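Local coordinates for calcium uptake protein 3, mitochondrial (Homo sapiens, PDB 6AGI), which senses mitochondrial calcium through its EF-hands and, disulfide-linked to MICU1, regulates the mitochondrial calcium uniporter in the central nervous system and skeletal muscle, at residues B[247-252]-B[262-267]; B[113-118]-B[124-129]. All blocks are in the same frame, centred on the assembly; numbering follows the deposited sequence.

Contact 1: residues B[247-252]-B[262-267]; sequences LSYSNG and AHILLR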
ATOM      1  N   LEU B 247      10.032 -23.125  12.627  1.00 27.91           N
ATOM      2  CA  LEU B 247      10.498 -24.189  13.506  1.00 21.28           C
ATOM      3  C   LEU B 247       9.331 -24.899  14.179  1.00 28.98           C
ATOM      4  O   LEU B 247       9.422 -26.091  14.487  1.00 42.20           O
ATOM      5  CB  LEU B 247      11.435 -23.589  14.557  1.00 24.42           C
ATOM      6  CG  LEU B 247      12.817 -23.074  14.129  1.00 20.05           C
ATOM      7  CD1 LEU B 247      13.442 -22.197  15.214  1.00 19.33           C
ATOM      8  CD2 LEU B 247      13.746 -24.215  13.807  1.00 21.47           C
ATOM      9  N   SER B 248       8.236 -24.180  14.439  1.00 31.17           N
ATOM     10  CA  SER B 248       7.029 -24.818  14.942  1.00 29.32           C
ATOM     11  C   SER B 248       6.491 -25.845  13.967  1.00 45.14           C
ATOM     12  O   SER B 248       5.691 -26.700  14.369  1.00 54.88           O
ATOM     13  CB  SER B 248       5.944 -23.781  15.248  1.00 27.74           C
ATOM     14  OG  SER B 248       6.287 -22.975  16.367  1.00 28.66           O
ATOM     15  N   TYR B 249       6.877 -25.778  12.686  1.00 41.85           N
ATOM     16  CA  TYR B 249       6.426 -26.835  11.785  1.00 29.35           C
ATOM     17  C   TYR B 249       7.511 -27.762  11.251  1.00 26.91           C
ATOM     18  O   TYR B 249       7.173 -28.834  10.747  1.00 28.83           O
ATOM     19  CB  TYR B 249       5.667 -26.241  10.591  1.00 26.49           C
ATOM     20  CG  TYR B 249       4.373 -25.575  11.005  1.00 33.36           C
ATOM     21  CD1 TYR B 249       4.383 -24.289  11.531  1.00 28.14           C
ATOM     22  CD2 TYR B 249       3.153 -26.231  10.903  1.00 27.54           C
ATOM     23  CE1 TYR B 249       3.227 -23.662  11.918  1.00 36.90           C
ATOM     24  CE2 TYR B 249       1.985 -25.608  11.298  1.00 45.01           C
ATOM     25  CZ  TYR B 249       2.032 -24.319  11.805  1.00 47.59           C
ATOM     26  OH  TYR B 249       0.891 -23.657  12.202  1.00 67.14           O
ATOM     27  N   SER B 250       8.790 -27.377  11.296  1.00 34.13           N
ATOM     28  CA  SER B 250       9.819 -28.188  10.635  1.00 39.20           C
ATOM     29  C   SER B 250      10.063 -29.514  11.341  1.00 39.59           C
ATOM     30  O   SER B 250      10.429 -30.498  10.683  1.00 34.80           O
ATOM     31  CB  SER B 250      11.142 -27.419  10.504  1.00 33.17           C
ATOM     32  OG  SER B 250      11.575 -26.834  11.721  1.00 27.58           O
ATOM     33  N   ASN B 251       9.838 -29.576  12.647  1.00 50.04           N
ATOM     34  CA  ASN B 251      10.287 -30.695  13.468  1.00 50.32           C
ATOM     35  C   ASN B 251      11.688 -31.163  13.057  1.00 44.57           C
ATOM     36  O   ASN B 251      11.901 -32.300  12.642  1.00 42.22           O
ATOM     37  CB  ASN B 251       9.275 -31.845  13.394  1.00 44.39           C
ATOM     38  CG  ASN B 251       7.827 -31.358  13.404  1.00 48.09           C
ATOM     39  OD1 ASN B 251       7.394 -30.637  14.317  1.00 55.43           O
ATOM     40  ND2 ASN B 251       7.062 -31.783  12.402  1.00 37.23           N
ATOM     41  N   GLY B 252      12.653 -30.252  13.218  1.00 41.73           N
ATOM     42  CA  GLY B 252      14.072 -30.540  13.049  1.00 33.89           C
ATOM     43  C   GLY B 252      14.602 -30.690  11.636  1.00 38.20           C
ATOM     44  O   GLY B 252      15.765 -31.077  11.468  1.00 45.27           O
ATOM     45  N   ALA B 262       0.961 -23.751   3.055  1.00 41.11           N
ATOM     46  CA  ALA B 262      -0.349 -23.215   2.709  1.00 40.89           C
ATOM     47  C   ALA B 262      -1.185 -22.977   3.959  1.00 50.60           C
ATOM     48  O   ALA B 262      -1.876 -21.951   4.079  1.00 49.28           O
ATOM     49  CB  ALA B 262      -1.059 -24.172   1.750  1.00 39.78           C
ATOM     50  N   HIS B 263      -1.102 -23.902   4.920  1.00 54.61           N
ATOM     51  CA  HIS B 263      -1.883 -23.765   6.143  1.00 56.36           C
ATOM     52  C   HIS B 263      -1.532 -22.475   6.865  1.00 35.93           C
ATOM     53  O   HIS B 263      -2.428 -21.767   7.332  1.00 44.00           O
ATOM     54  CB  HIS B 263      -1.673 -24.987   7.045  1.00 72.95           C
ATOM     55  CG  HIS B 263      -2.035 -24.761   8.484  1.00 84.07           C
ATOM     56  ND1 HIS B 263      -3.329 -24.543   8.906  1.00 88.08           N
ATOM     57  CD2 HIS B 263      -1.266 -24.736   9.601  1.00 85.53           C
ATOM     58  CE1 HIS B 263      -3.342 -24.386  10.220  1.00 87.18           C
ATOM     59  NE2 HIS B 263      -2.102 -24.499  10.665  1.00 84.02           N
ATOM     60  N   ILE B 264      -0.233 -22.162   6.982  1.00 33.17           N
ATOM     61  CA  ILE B 264       0.198 -20.878   7.545  1.00 35.40           C
ATOM     62  C   ILE B 264      -0.317 -19.720   6.698  1.00 41.71           C
ATOM     63  O   ILE B 264      -0.765 -18.688   7.221  1.00 41.23           O
ATOM     64  CB  ILE B 264       1.731 -20.822   7.667  1.00 27.12           C
ATOM     65  CG1 ILE B 264       2.249 -21.858   8.666  1.00 33.91           C
ATOM     66  CG2 ILE B 264       2.164 -19.441   8.089  1.00 24.84           C
ATOM     67  CD1 ILE B 264       3.765 -22.008   8.620  1.00 31.56           C
ATOM     68  N   LEU B 265      -0.255 -19.877   5.369  1.00 46.83           N
ATOM     69  CA  LEU B 265      -0.703 -18.832   4.450  1.00 45.89           C
ATOM     70  C   LEU B 265      -2.155 -18.439   4.671  1.00 47.68           C
ATOM     71  O   LEU B 265      -2.522 -17.283   4.453  1.00 45.33           O
ATOM     72  CB  LEU B 265      -0.529 -19.282   3.005  1.00 44.99           C
ATOM     73  CG  LEU B 265       0.904 -19.253   2.526  1.00 34.06           C
ATOM     74  CD1 LEU B 265       0.973 -19.510   1.025  1.00 31.35           C
ATOM     75  CD2 LEU B 265       1.401 -17.914   2.902  1.00 27.35           C
ATOM     76  N   LEU B 266      -3.011 -19.386   5.052  1.00 59.91           N
ATOM     77  CA  LEU B 266      -4.422 -19.040   5.157  1.00 69.22           C
ATOM     78  C   LEU B 266      -4.705 -18.021   6.246  1.00 76.21           C
ATOM     79  O   LEU B 266      -5.794 -17.431   6.251  1.00 93.65           O
ATOM     80  CB  LEU B 266      -5.290 -20.274   5.374  1.00 74.58           C
ATOM     81  CG  LEU B 266      -5.829 -20.778   4.026  1.00 82.54           C
ATOM     82  CD1 LEU B 266      -4.754 -20.900   2.935  1.00 77.44           C
ATOM     83  CD2 LEU B 266      -6.633 -22.069   4.177  1.00 92.08           C
ATOM     84  N   ARG B 267      -3.774 -17.785   7.171  1.00 67.67           N
ATOM     85  CA  ARG B 267      -4.009 -16.661   8.066  1.00 67.31           C
ATOM     86  C   ARG B 267      -3.942 -15.323   7.330  1.00 78.08           C
ATOM     87  O   ARG B 267      -4.660 -14.380   7.703  1.00 83.83           O
ATOM     88  CB  ARG B 267      -2.969 -16.734   9.206  1.00 73.34           C
TER
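Y249 reaches from the end of helix 227-250 across to I264 and H263 of helix 258-265. The CB points toward the other helix, and with CG anti to the carbonyl carbon (chi1 -66°) the ring extends over the gap between backbones whose nearest CA atoms, those of Y249 and I264, are 9.6 Å apart. CD1 and CE1 meet the CD1 methyl of I264, which sits over one ring face in a CH-pi contact, 4.1 Å from the centroid. CE1 and CZ also brush CG1 of I264, the two side chains running past each other in opposite directions. On the other flank, Y249 CE2 lies 3.8 Å from CD2 of H263, in the plane of the imidazole and at its edge; the rings meet rim to rim, planes 63° apart. The OH at the tip comes 3.5 Å from H263 NE2. A tyrosine suits this half-buried place: its face packs on I264, itself against F296 and F300, while the hydroxyl end lies toward the exposed H263. Y249 also touches I256 of strand 255-256, which pairs with strand 291-292. The helix-loop-helix so formed is consistent with an EF-hand-like unit partnering the degenerate EF-hand 2.

Contact 2: residues B[113-118]-B[124-129]; sequences MFDTDG and KKEFLV. With CA (calcium ion), chain F.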
ATOM      1  N   MET B 113       8.471   9.004  11.911  1.00 11.84           N
ATOM      2  CA  MET B 113       7.256   9.356  12.628  1.00 48.51           C
ATOM      3  C   MET B 113       7.515   9.556  14.114  1.00 33.94           C
ATOM      4  O   MET B 113       6.772  10.288  14.771  1.00 44.17           O
ATOM      5  CB  MET B 113       6.176   8.289  12.424  1.00 42.18           C
ATOM      6  CG  MET B 113       5.406   8.443  11.117  1.00 27.85           C
ATOM      7  SD  MET B 113       4.532   9.991  11.063  1.00  9.87           S
ATOM      8  CE  MET B 113       2.990   9.433  11.786  1.00 10.91           C
ATOM      9  N   PHE B 114       8.567   8.945  14.649  1.00 19.69           N
ATOM     10  CA  PHE B 114       8.897   9.118  16.061  1.00 28.29           C
ATOM     11  C   PHE B 114       9.718  10.381  16.334  1.00 30.55           C
ATOM     12  O   PHE B 114       9.488  11.057  17.338  1.00 31.55           O
ATOM     13  CB  PHE B 114       9.645   7.884  16.556  1.00 24.89           C
ATOM     14  CG  PHE B 114       8.767   6.806  17.114  1.00 19.34           C
ATOM     15  CD1 PHE B 114       8.271   6.913  18.409  1.00 19.02           C
ATOM     16  CD2 PHE B 114       8.464   5.671  16.369  1.00 14.98           C
ATOM     17  CE1 PHE B 114       7.473   5.904  18.940  1.00 21.39           C
ATOM     18  CE2 PHE B 114       7.667   4.665  16.885  1.00  9.39           C
ATOM     19  CZ  PHE B 114       7.170   4.777  18.162  1.00 24.88           C
ATOM     20  N   ASP B 115      10.665  10.717  15.458  1.00 25.35           N
ATOM     21  CA  ASP B 115      11.642  11.774  15.733  1.00 22.36           C
ATOM     22  C   ASP B 115      10.981  13.125  15.447  1.00 35.30           C
ATOM     23  O   ASP B 115      11.259  13.834  14.467  1.00 31.46           O
ATOM     24  CB  ASP B 115      12.905  11.530  14.908  1.00 26.35           C
ATOM     25  CG  ASP B 115      14.042  12.499  15.236  1.00 39.83           C
ATOM     26  OD1 ASP B 115      14.122  13.064  16.380  1.00 32.61           O
ATOM     27  OD2 ASP B 115      14.915  12.630  14.335  1.00 42.28           O
ATOM     28  N   THR B 116      10.104  13.497  16.379  1.00 43.88           N
ATOM     29  CA  THR B 116       9.395  14.777  16.342  1.00 46.46           C
ATOM     30  C   THR B 116      10.317  15.965  16.049  1.00 42.74           C
ATOM     31  O   THR B 116       9.874  16.918  15.402  1.00 53.08           O
ATOM     32  CB  THR B 116       8.641  15.008  17.659  1.00 53.73           C
ATOM     33  OG1 THR B 116       9.584  15.120  18.735  1.00 72.63           O
ATOM     34  CG2 THR B 116       7.729  13.844  17.940  1.00 47.12           C
ATOM     35  N   ASP B 117      11.583  15.943  16.518  1.00 23.82           N
ATOM     36  CA  ASP B 117      12.468  17.115  16.411  1.00 32.58           C
ATOM     37  C   ASP B 117      13.595  17.019  15.388  1.00 31.97           C
ATOM     38  O   ASP B 117      14.344  17.990  15.236  1.00 43.21           O
ATOM     39  CB  ASP B 117      13.122  17.466  17.756  1.00 50.83           C
ATOM     40  CG  ASP B 117      13.777  16.282  18.411  1.00 62.99           C
ATOM     41  OD1 ASP B 117      13.050  15.431  18.943  1.00 68.40           O
ATOM     42  OD2 ASP B 117      15.014  16.154  18.326  1.00 64.67           O
ATOM     43  N   GLY B 118      13.818  15.881  14.760  1.00 25.42           N
ATOM     44  CA  GLY B 118      14.751  15.867  13.653  1.00 26.35           C
ATOM     45  C   GLY B 118      16.205  15.658  14.003  1.00 38.04           C
ATOM     46  O   GLY B 118      17.043  15.624  13.089  1.00 46.15           O
ATOM     47  N   LYS B 124      13.516   8.662  25.085  1.00 46.82           N
ATOM     48  CA  LYS B 124      12.459   7.970  25.816  1.00 43.03           C
ATOM     49  C   LYS B 124      11.154   8.761  25.775  1.00 44.05           C
ATOM     50  O   LYS B 124      10.069   8.173  25.773  1.00 46.01           O
ATOM     51  CB  LYS B 124      12.891   7.728  27.266  1.00 35.94           C
ATOM     52  CG  LYS B 124      11.936   6.867  28.100  1.00 42.82           C
ATOM     53  CD  LYS B 124      12.566   6.641  29.468  1.00 48.73           C
ATOM     54  CE  LYS B 124      11.614   6.100  30.523  1.00 49.94           C
ATOM     55  NZ  LYS B 124      12.423   5.806  31.753  1.00 58.04           N
ATOM     56  N   LYS B 125      11.237  10.095  25.739  1.00 52.25           N
ATOM     57  CA  LYS B 125      10.045  10.924  25.873  1.00 45.50           C
ATOM     58  C   LYS B 125       9.295  11.006  24.550  1.00 54.02           C
ATOM     59  O   LYS B 125       8.056  10.860  24.517  1.00 63.67           O
ATOM     60  CB  LYS B 125      10.469  12.318  26.364  1.00 54.49           C
ATOM     61  CG  LYS B 125       9.378  13.374  26.461  1.00 67.60           C
ATOM     62  CD  LYS B 125       9.786  14.659  25.731  1.00 80.82           C
ATOM     63  CE  LYS B 125       9.320  14.693  24.286  1.00 85.80           C
ATOM     64  NZ  LYS B 125      10.089  15.678  23.457  1.00 84.05           N
ATOM     65  N   GLU B 126      10.054  11.093  23.446  1.00 50.24           N
ATOM     66  CA  GLU B 126       9.491  10.861  22.117  1.00 46.73           C
ATOM     67  C   GLU B 126       8.795   9.509  22.031  1.00 38.65           C
ATOM     68  O   GLU B 126       7.640   9.413  21.600  1.00 31.23           O
ATOM     69  CB  GLU B 126      10.578  10.945  21.049  1.00 31.36           C
ATOM     70  CG  GLU B 126      10.800  12.331  20.529  1.00 40.07           C
ATOM     71  CD  GLU B 126      12.005  12.419  19.624  1.00 49.98           C
ATOM     72  OE1 GLU B 126      13.003  11.726  19.884  1.00 51.78           O
ATOM     73  OE2 GLU B 126      11.938  13.163  18.626  1.00 56.25           O
ATOM     74  N   PHE B 127       9.493   8.453  22.438  1.00 27.32           N
ATOM     75  CA  PHE B 127       8.910   7.126  22.374  1.00 36.59           C
ATOM     76  C   PHE B 127       7.649   7.034  23.215  1.00 36.55           C
ATOM     77  O   PHE B 127       6.756   6.259  22.883  1.00 41.70           O
ATOM     78  CB  PHE B 127       9.935   6.066  22.790  1.00 23.85           C
ATOM     79  CG  PHE B 127       9.470   4.664  22.548  1.00 28.14           C
ATOM     80  CD1 PHE B 127       8.769   3.959  23.515  1.00 26.63           C
ATOM     81  CD2 PHE B 127       9.681   4.069  21.315  1.00 40.41           C
ATOM     82  CE1 PHE B 127       8.339   2.667  23.274  1.00 20.13           C
ATOM     83  CE2 PHE B 127       9.228   2.786  21.055  1.00 37.66           C
ATOM     84  CZ  PHE B 127       8.562   2.083  22.041  1.00 39.66           C
ATOM     85  N   LEU B 128       7.563   7.786  24.315  1.00 26.99           N
ATOM     86  CA  LEU B 128       6.414   7.673  25.209  1.00 41.63           C
ATOM     87  C   LEU B 128       5.184   8.449  24.734  1.00 43.75           C
ATOM     88  O   LEU B 128       4.046   8.095  25.126  1.00 41.11           O
ATOM     89  CB  LEU B 128       6.827   8.096  26.624  1.00 36.50           C
ATOM     90  CG  LEU B 128       7.386   6.901  27.429  1.00 34.41           C
ATOM     91  CD1 LEU B 128       7.957   7.311  28.763  1.00 35.30           C
ATOM     92  CD2 LEU B 128       6.314   5.809  27.635  1.00 30.88           C
ATOM     93  N   VAL B 129       5.366   9.465  23.879  1.00 34.86           N
ATOM     94  CA  VAL B 129       4.204  10.264  23.482  1.00 49.48           C
ATOM     95  C   VAL B 129       3.084   9.414  22.904  1.00 65.66           C
ATOM     96  O   VAL B 129       1.913   9.780  22.998  1.00 68.54           O
ATOM     97  CB  VAL B 129       4.580  11.360  22.471  1.00 49.98           C
ATOM     98  CG1 VAL B 129       5.745  12.166  22.989  1.00 54.34           C
ATOM     99  CG2 VAL B 129       4.838  10.747  21.073  1.00 38.77           C
TER
HETATM  100 CA    CA F 601      14.708  13.225  18.898  1.00 64.95          CA
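E126 faces D115 and D117 across a calcium ion that all three bind. The glutamate contributes both oxygens, OE1 at 2.5 Å and OE2 at 2.8 Å from the metal. D115 OD1 stands 2.6 Å from the calcium and D117 OD1 2.8 Å from it, so the negative charges are held together by the cation; N119 OD1 and M121 O complete the site. E126 is long enough to span from its helix to the ion, its chain extended beyond CG (chi2 172°). Its carboxylate is fixed further by T116, whose OG1 donates to the anti lone pair of OE2 at 3.1 Å, while OE1 accepts from D123 N. D115 OD2 accepts a hydrogen bond from E120 N. This is the loop of EF-hand 1, with the glutamate on the exiting helix supplying bidentate ligation. A type I turn from D115 to G118 shapes the loop's start, and G118 has backbone angles that call for glycine. Further along, a flat apolar ring suits F114's buried place between the helices: it lies almost parallel to F127 (6°) but strongly offset, F114 CE1 3.7 Å from F127 CD2, with E126 O at its edge. Replacing F114 by alanine would probably open a gap beside F127 and E126 O, and the two helices would lose their aromatic contact. F127 is packed in turn edge-to-face against F95.

Both contacts join consecutive helices across a short loop, but they lie on opposite sides of the chain's centre, about 37 Å apart between centres, and share no element. Contact 2 is the more buried and the larger: charged ligands gathered on a cation, with an aromatic pair alongside. Contact 1 is partly buried and smaller, resting mainly on apolar and aromatic contacts, away from the annotated calcium sites. Their outer polar residues differ accordingly: T116 orients a metal ligand in 113-118, whereas H263 in 262-267 lies beside the rim and hydroxyl of a tyrosine. In contact 2, NH2 of R330 of the second subunit hydrogen-bonds M113 O; no other chain touches contact 1.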